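Local coordinates for protein soluble secreted antigen MPT53 (Mycobacterium tuberculosis, PDB 1LU4) that probably oxidises reduced, unfolded secreted proteins to form their disulfide bonds, as a thioredoxin-fold disulfide oxidoreductase homologous to DsbE, at residues F58-M70 / F81-A93. Residues are numbered along the deposited sequence; the frame is centred on the assembly and turned at random.
Sequences FVGIATRADVGAM and FTNLNDADGVIWA
The carbonyl oxygen Asp86 O is gripped from opposite faces of its plane, by the hydroxyl Thr63 OG1 at 2.8 Å and by Gly89 N, which closes the type I turn from Asp86 to Gly89. Threonine suits this place because its two branches do different work. With OG1 anti to the backbone N (chi1 -167°) and donating to the turn, CG2 is left to sit over the centre of the Trp92 ring system, 3.3 Å from CE2, in a CH-pi contact. Trp92 has two conformers; in this one the indole edge turns to strand 58-62, where NE1 gives Ile61 O a weak bond, bent to 125° at the hydrogen, while Ile61 CG2 lies 3.5 Å from NE1. The ring lies near, without touching, Cys36 and Cys39, probably the redox-active pair. Asp86 OD1 accepts from Ile91 N, nearly straight (171°), and OD2 from Trp92 N; both donors come on the syn side, somewhat out of plane, restricting the carboxylate's rotation and probably favouring its charged form.

Helix 67-77 links neighbouring parallel strands 58-62 and 82-85 in a beta-alpha-beta crossover of the thioredoxin fold. Glycine fits at 60 because Asn83 OD1, held by Trp32 NE1, takes the space where a side chain would lie, 3.2 Å from Gly60 CA. On the other face branched Val59 and Ile61 pack against Leu84 CD1. Near the strand starts, Phe58 CB lies over a Phe81 ring face, and a water bridges Phe58 O and Thr82 N.

Backbone bonds from Gly60 N to Thr82 O, Leu84 N to Gly60 O, Ala62 N to Leu84 O and Asp86 N to Ala62 O thus join the strands, while Asp86's carbonyl and carboxylate tie the strand end to turn and helix start.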
loop_
_atom_site.group_PDB
_atom_site.type_symbol
_atom_site.label_atom_id
_atom_site.label_comp_id
_atom_site.label_asym_id
_atom_site.label_seq_id
_atom_site.Cartn_x
_atom_site.Cartn_y
_atom_site.Cartn_z
ATOM N N PHE A 58 0.562 -0.832 -7.494
ATOM C CA PHE A 58 0.787 -0.578 -6.070
ATOM C C PHE A 58 -0.187 0.492 -5.604
ATOM O O PHE A 58 -0.363 1.523 -6.255
ATOM C CB PHE A 58 2.222 -0.040 -5.831
ATOM C CG PHE A 58 3.292 -1.115 -5.947
ATOM C CD1 PHE A 58 3.600 -1.661 -7.199
ATOM C CD2 PHE A 58 3.966 -1.553 -4.817
ATOM C CE1 PHE A 58 4.587 -2.641 -7.293
ATOM C CE2 PHE A 58 4.966 -2.526 -4.898
ATOM C CZ PHE A 58 5.241 -3.034 -6.146
ATOM N N VAL A 59 -0.786 0.259 -4.421
ATOM C CA VAL A 59 -1.658 1.231 -3.795
ATOM C C VAL A 59 -1.269 1.312 -2.348
ATOM O O VAL A 59 -1.350 0.354 -1.597
ATOM C CB VAL A 59 -3.129 0.844 -3.943
ATOM C CG1 VAL A 59 -4.047 1.876 -3.281
ATOM C CG2 VAL A 59 -3.481 0.665 -5.422
ATOM N N GLY A 60 -0.861 2.530 -1.959
ATOM C CA GLY A 60 -0.618 2.805 -0.530
ATOM C C GLY A 60 -1.922 3.260 0.115
ATOM O O GLY A 60 -2.743 3.923 -0.528
ATOM N N ILE A 61 -2.098 2.940 1.389
ATOM C CA ILE A 61 -3.323 3.269 2.096
ATOM C C ILE A 61 -2.866 3.835 3.450
ATOM O O ILE A 61 -2.322 3.104 4.292
ATOM C CB ILE A 61 -4.267 2.061 2.260
ATOM C CG1 ILE A 61 -4.559 1.420 0.885
ATOM C CG2 ILE A 61 -5.524 2.500 2.972
ATOM C CD1 ILE A 61 -5.352 0.161 0.853
ATOM N N ALA A 62 -3.050 5.142 3.621
ATOM C CA ALA A 62 -2.517 5.820 4.817
ATOM C C ALA A 62 -3.675 6.177 5.733
ATOM O O ALA A 62 -4.805 6.467 5.309
ATOM C CB ALA A 62 -1.807 7.118 4.394
ATOM N N THR A 63 -3.384 6.208 7.040
ATOM C CA THR A 63 -4.389 6.663 8.008
ATOM C C THR A 63 -3.629 7.240 9.226
ATOM O O THR A 63 -2.408 7.217 9.304
ATOM C CB THR A 63 -5.327 5.535 8.394
ATOM O OG1 THR A 63 -6.483 6.099 9.115
ATOM C CG2 THR A 63 -4.691 4.478 9.274
ATOM N N ARG A 64 -4.410 7.769 10.142
ATOM C CA ARG A 64 -3.892 8.293 11.444
ATOM C C ARG A 64 -2.942 9.450 11.223
ATOM O O ARG A 64 -1.989 9.622 12.004
ATOM C CB ARG A 64 -3.261 7.196 12.279
ATOM C CG ARG A 64 -4.325 6.208 12.789
ATOM C CD ARG A 64 -3.675 5.401 13.845
ATOM N NE ARG A 64 -3.587 5.995 15.111
ATOM C CZ ARG A 64 -2.890 5.459 16.120
ATOM N NH1 ARG A 64 -2.206 4.367 15.962
ATOM N NH2 ARG A 64 -2.846 6.014 17.277
ATOM N N ALA A 65 -3.208 10.287 10.231
ATOM C CA ALA A 65 -2.356 11.469 10.038
ATOM C C ALA A 65 -3.118 12.490 9.215
ATOM O O ALA A 65 -4.054 12.128 8.483
ATOM C CB ALA A 65 -1.032 11.116 9.346
ATOM N N ASP A 66 -2.675 13.750 9.277
ATOM C CA ASP A 66 -3.290 14.732 8.402
ATOM C C ASP A 66 -2.768 14.576 6.977
ATOM O O ASP A 66 -1.699 13.998 6.706
ATOM C CB ASP A 66 -3.024 16.158 8.882
ATOM C CG ASP A 66 -1.546 16.383 9.035
ATOM O OD1 ASP A 66 -0.896 16.855 8.112
ATOM O OD2 ASP A 66 -0.985 16.019 10.094
ATOM N N VAL A 67 -3.565 15.101 6.038
ATOM C CA VAL A 67 -3.232 14.846 4.630
ATOM C C VAL A 67 -1.921 15.489 4.261
ATOM O O VAL A 67 -1.154 14.919 3.472
ATOM C CB VAL A 67 -4.372 15.330 3.723
ATOM C CG1 VAL A 67 -4.052 14.940 2.259
ATOM C CG2 VAL A 67 -5.704 14.768 4.069
ATOM N N GLY A 68 -1.591 16.661 4.770
ATOM C CA GLY A 68 -0.315 17.255 4.459
ATOM C C GLY A 68 0.866 16.393 4.864
ATOM O O GLY A 68 1.884 16.333 4.162
ATOM N N ALA A 69 0.756 15.726 6.034
ATOM C CA ALA A 69 1.831 14.846 6.509
ATOM C C ALA A 69 1.930 13.633 5.597
ATOM O O ALA A 69 3.043 13.139 5.297
ATOM C CB ALA A 69 1.579 14.436 7.966
ATOM N N MET A 70 0.791 13.139 5.177
ATOM C CA MET A 70 0.792 12.020 4.198
ATOM C C MET A 70 1.478 12.428 2.935
ATOM O O MET A 70 2.313 11.708 2.380
ATOM C CB MET A 70 -0.634 11.540 3.924
ATOM C CG MET A 70 -1.342 10.951 5.139
ATOM S SD MET A 70 -3.083 10.646 4.712
ATOM C CE MET A 70 -3.640 9.798 6.169
ATOM N N PHE A 81 2.899 6.145 -7.081
ATOM C CA PHE A 81 1.783 5.256 -7.241
ATOM C C PHE A 81 0.628 5.830 -6.429
ATOM O O PHE A 81 0.823 6.751 -5.626
ATOM C CB PHE A 81 2.102 3.802 -6.850
ATOM C CG PHE A 81 2.778 3.633 -5.513
ATOM C CD1 PHE A 81 2.005 3.598 -4.329
ATOM C CD2 PHE A 81 4.143 3.471 -5.394
ATOM C CE1 PHE A 81 2.632 3.372 -3.108
ATOM C CE2 PHE A 81 4.768 3.227 -4.183
ATOM C CZ PHE A 81 3.976 3.185 -3.039
ATOM N N THR A 82 -0.572 5.279 -6.615
ATOM C CA THR A 82 -1.739 5.806 -5.902
ATOM C C THR A 82 -1.545 5.637 -4.395
ATOM O O THR A 82 -1.183 4.568 -3.929
ATOM C CB THR A 82 -2.986 4.991 -6.315
ATOM O OG1 THR A 82 -3.187 5.169 -7.720
ATOM C CG2 THR A 82 -4.213 5.487 -5.563
ATOM N N ASN A 83 -1.842 6.692 -3.650
ATOM C CA ASN A 83 -1.925 6.613 -2.178
ATOM C C ASN A 83 -3.243 7.181 -1.747
ATOM O O ASN A 83 -3.689 8.241 -2.181
ATOM C CB ASN A 83 -0.749 7.377 -1.519
ATOM C CG ASN A 83 0.517 6.571 -1.638
ATOM O OD1 ASN A 83 0.785 5.673 -0.844
ATOM N ND2 ASN A 83 1.251 6.877 -2.687
ATOM N N LEU A 84 -3.912 6.440 -0.863
ATOM C CA LEU A 84 -5.269 6.728 -0.433
ATOM C C LEU A 84 -5.257 7.375 0.954
ATOM O O LEU A 84 -4.532 6.936 1.839
ATOM C CB LEU A 84 -6.117 5.438 -0.353
ATOM C CG LEU A 84 -6.159 4.700 -1.733
ATOM C CD1 LEU A 84 -7.023 3.458 -1.621
ATOM C CD2 LEU A 84 -6.671 5.584 -2.858
ATOM N N ASN A 85 -6.071 8.410 1.103
ATOM C CA ASN A 85 -6.245 9.031 2.417
ATOM C C ASN A 85 -7.401 8.307 3.102
ATOM O O ASN A 85 -8.567 8.680 2.876
ATOM C CB ASN A 85 -6.577 10.518 2.209
ATOM C CG ASN A 85 -6.885 11.205 3.532
ATOM O OD1 ASN A 85 -6.679 10.670 4.595
ATOM N ND2 ASN A 85 -7.429 12.401 3.424
ATOM N N ASP A 86 -7.116 7.260 3.849
ATOM C CA ASP A 86 -8.175 6.481 4.487
ATOM C C ASP A 86 -8.435 7.108 5.834
ATOM O O ASP A 86 -8.105 6.580 6.899
ATOM C CB ASP A 86 -7.721 5.034 4.647
ATOM C CG ASP A 86 -8.806 4.115 5.193
ATOM O OD1 ASP A 86 -9.985 4.345 4.957
ATOM O OD2 ASP A 86 -8.460 3.128 5.859
ATOM N N ALA A 87 -9.037 8.301 5.788
ATOM C CA ALA A 87 -9.015 9.196 6.918
ATOM C C ALA A 87 -9.683 8.561 8.128
ATOM O O ALA A 87 -9.289 8.828 9.260
ATOM C CB ALA A 87 -9.739 10.502 6.548
ATOM N N ASP A 88 -10.770 7.798 7.924
ATOM C CA ASP A 88 -11.455 7.241 9.086
ATOM C C ASP A 88 -11.145 5.763 9.275
ATOM O O ASP A 88 -11.764 5.076 10.109
ATOM C CB ASP A 88 -12.969 7.455 8.960
ATOM C CG ASP A 88 -13.316 8.937 8.967
ATOM O OD1 ASP A 88 -12.626 9.783 9.554
ATOM O OD2 ASP A 88 -14.345 9.252 8.334
ATOM N N GLY A 89 -10.159 5.222 8.575
ATOM C CA GLY A 89 -9.775 3.859 8.782
ATOM C C GLY A 89 -10.716 2.821 8.276
ATOM O O GLY A 89 -10.603 1.652 8.665
ATOM N N VAL A 90 -11.650 3.174 7.405
ATOM C CA VAL A 90 -12.610 2.198 6.912
ATOM C C VAL A 90 -11.962 1.110 6.063
ATOM O O VAL A 90 -12.309 -0.056 6.181
ATOM C CB VAL A 90 -13.736 2.949 6.169
ATOM C CG1 VAL A 90 -14.651 2.024 5.362
ATOM C CG2 VAL A 90 -14.589 3.771 7.157
ATOM N N ILE A 91 -11.023 1.505 5.188
ATOM C CA ILE A 91 -10.361 0.442 4.396
ATOM C C ILE A 91 -9.436 -0.365 5.265
ATOM O O ILE A 91 -9.364 -1.609 5.151
ATOM C CB ILE A 91 -9.601 1.061 3.177
ATOM C CG1 ILE A 91 -10.567 1.912 2.321
ATOM C CG2 ILE A 91 -8.906 -0.012 2.395
ATOM C CD1 ILE A 91 -9.741 2.779 1.356
ATOM N N TRP A 92 -8.728 0.267 6.197
ATOM C CA TRP A 92 -7.865 -0.456 7.119
ATOM C C TRP A 92 -8.497 -1.562 7.819
ATOM O O TRP A 92 -8.282 -2.686 8.063
ATOM C CB TRP A 92 -7.221 0.405 8.153
ATOM C CG TRP A 92 -6.065 1.134 7.610
ATOM C CD1 TRP A 92 -6.037 1.991 6.556
ATOM C CD2 TRP A 92 -4.727 1.068 8.124
ATOM N NE1 TRP A 92 -4.846 2.468 6.365
ATOM C CE2 TRP A 92 -3.986 1.940 7.299
ATOM C CE3 TRP A 92 -4.037 0.416 9.148
ATOM C CZ2 TRP A 92 -2.621 2.302 7.303
ATOM C CZ3 TRP A 92 -2.676 0.704 9.247
ATOM C CH2 TRP A 92 -2.067 1.589 8.363
ATOM N N ALA A 93 -9.834 -1.185 8.078
ATOM C CA ALA A 93 -11.018 -2.182 9.102
ATOM C C ALA A 93 -11.286 -3.262 8.108
ATOM O O ALA A 93 -11.342 -4.399 8.541
ATOM C CB ALA A 93 -12.092 -1.355 9.537
HETATM O O HOH W 1 -0.937 2.908 -8.402
HETATM O O HOH W 2 -6.456 11.840 7.006
HETATM O O HOH W 3 -6.505 9.904 9.456
#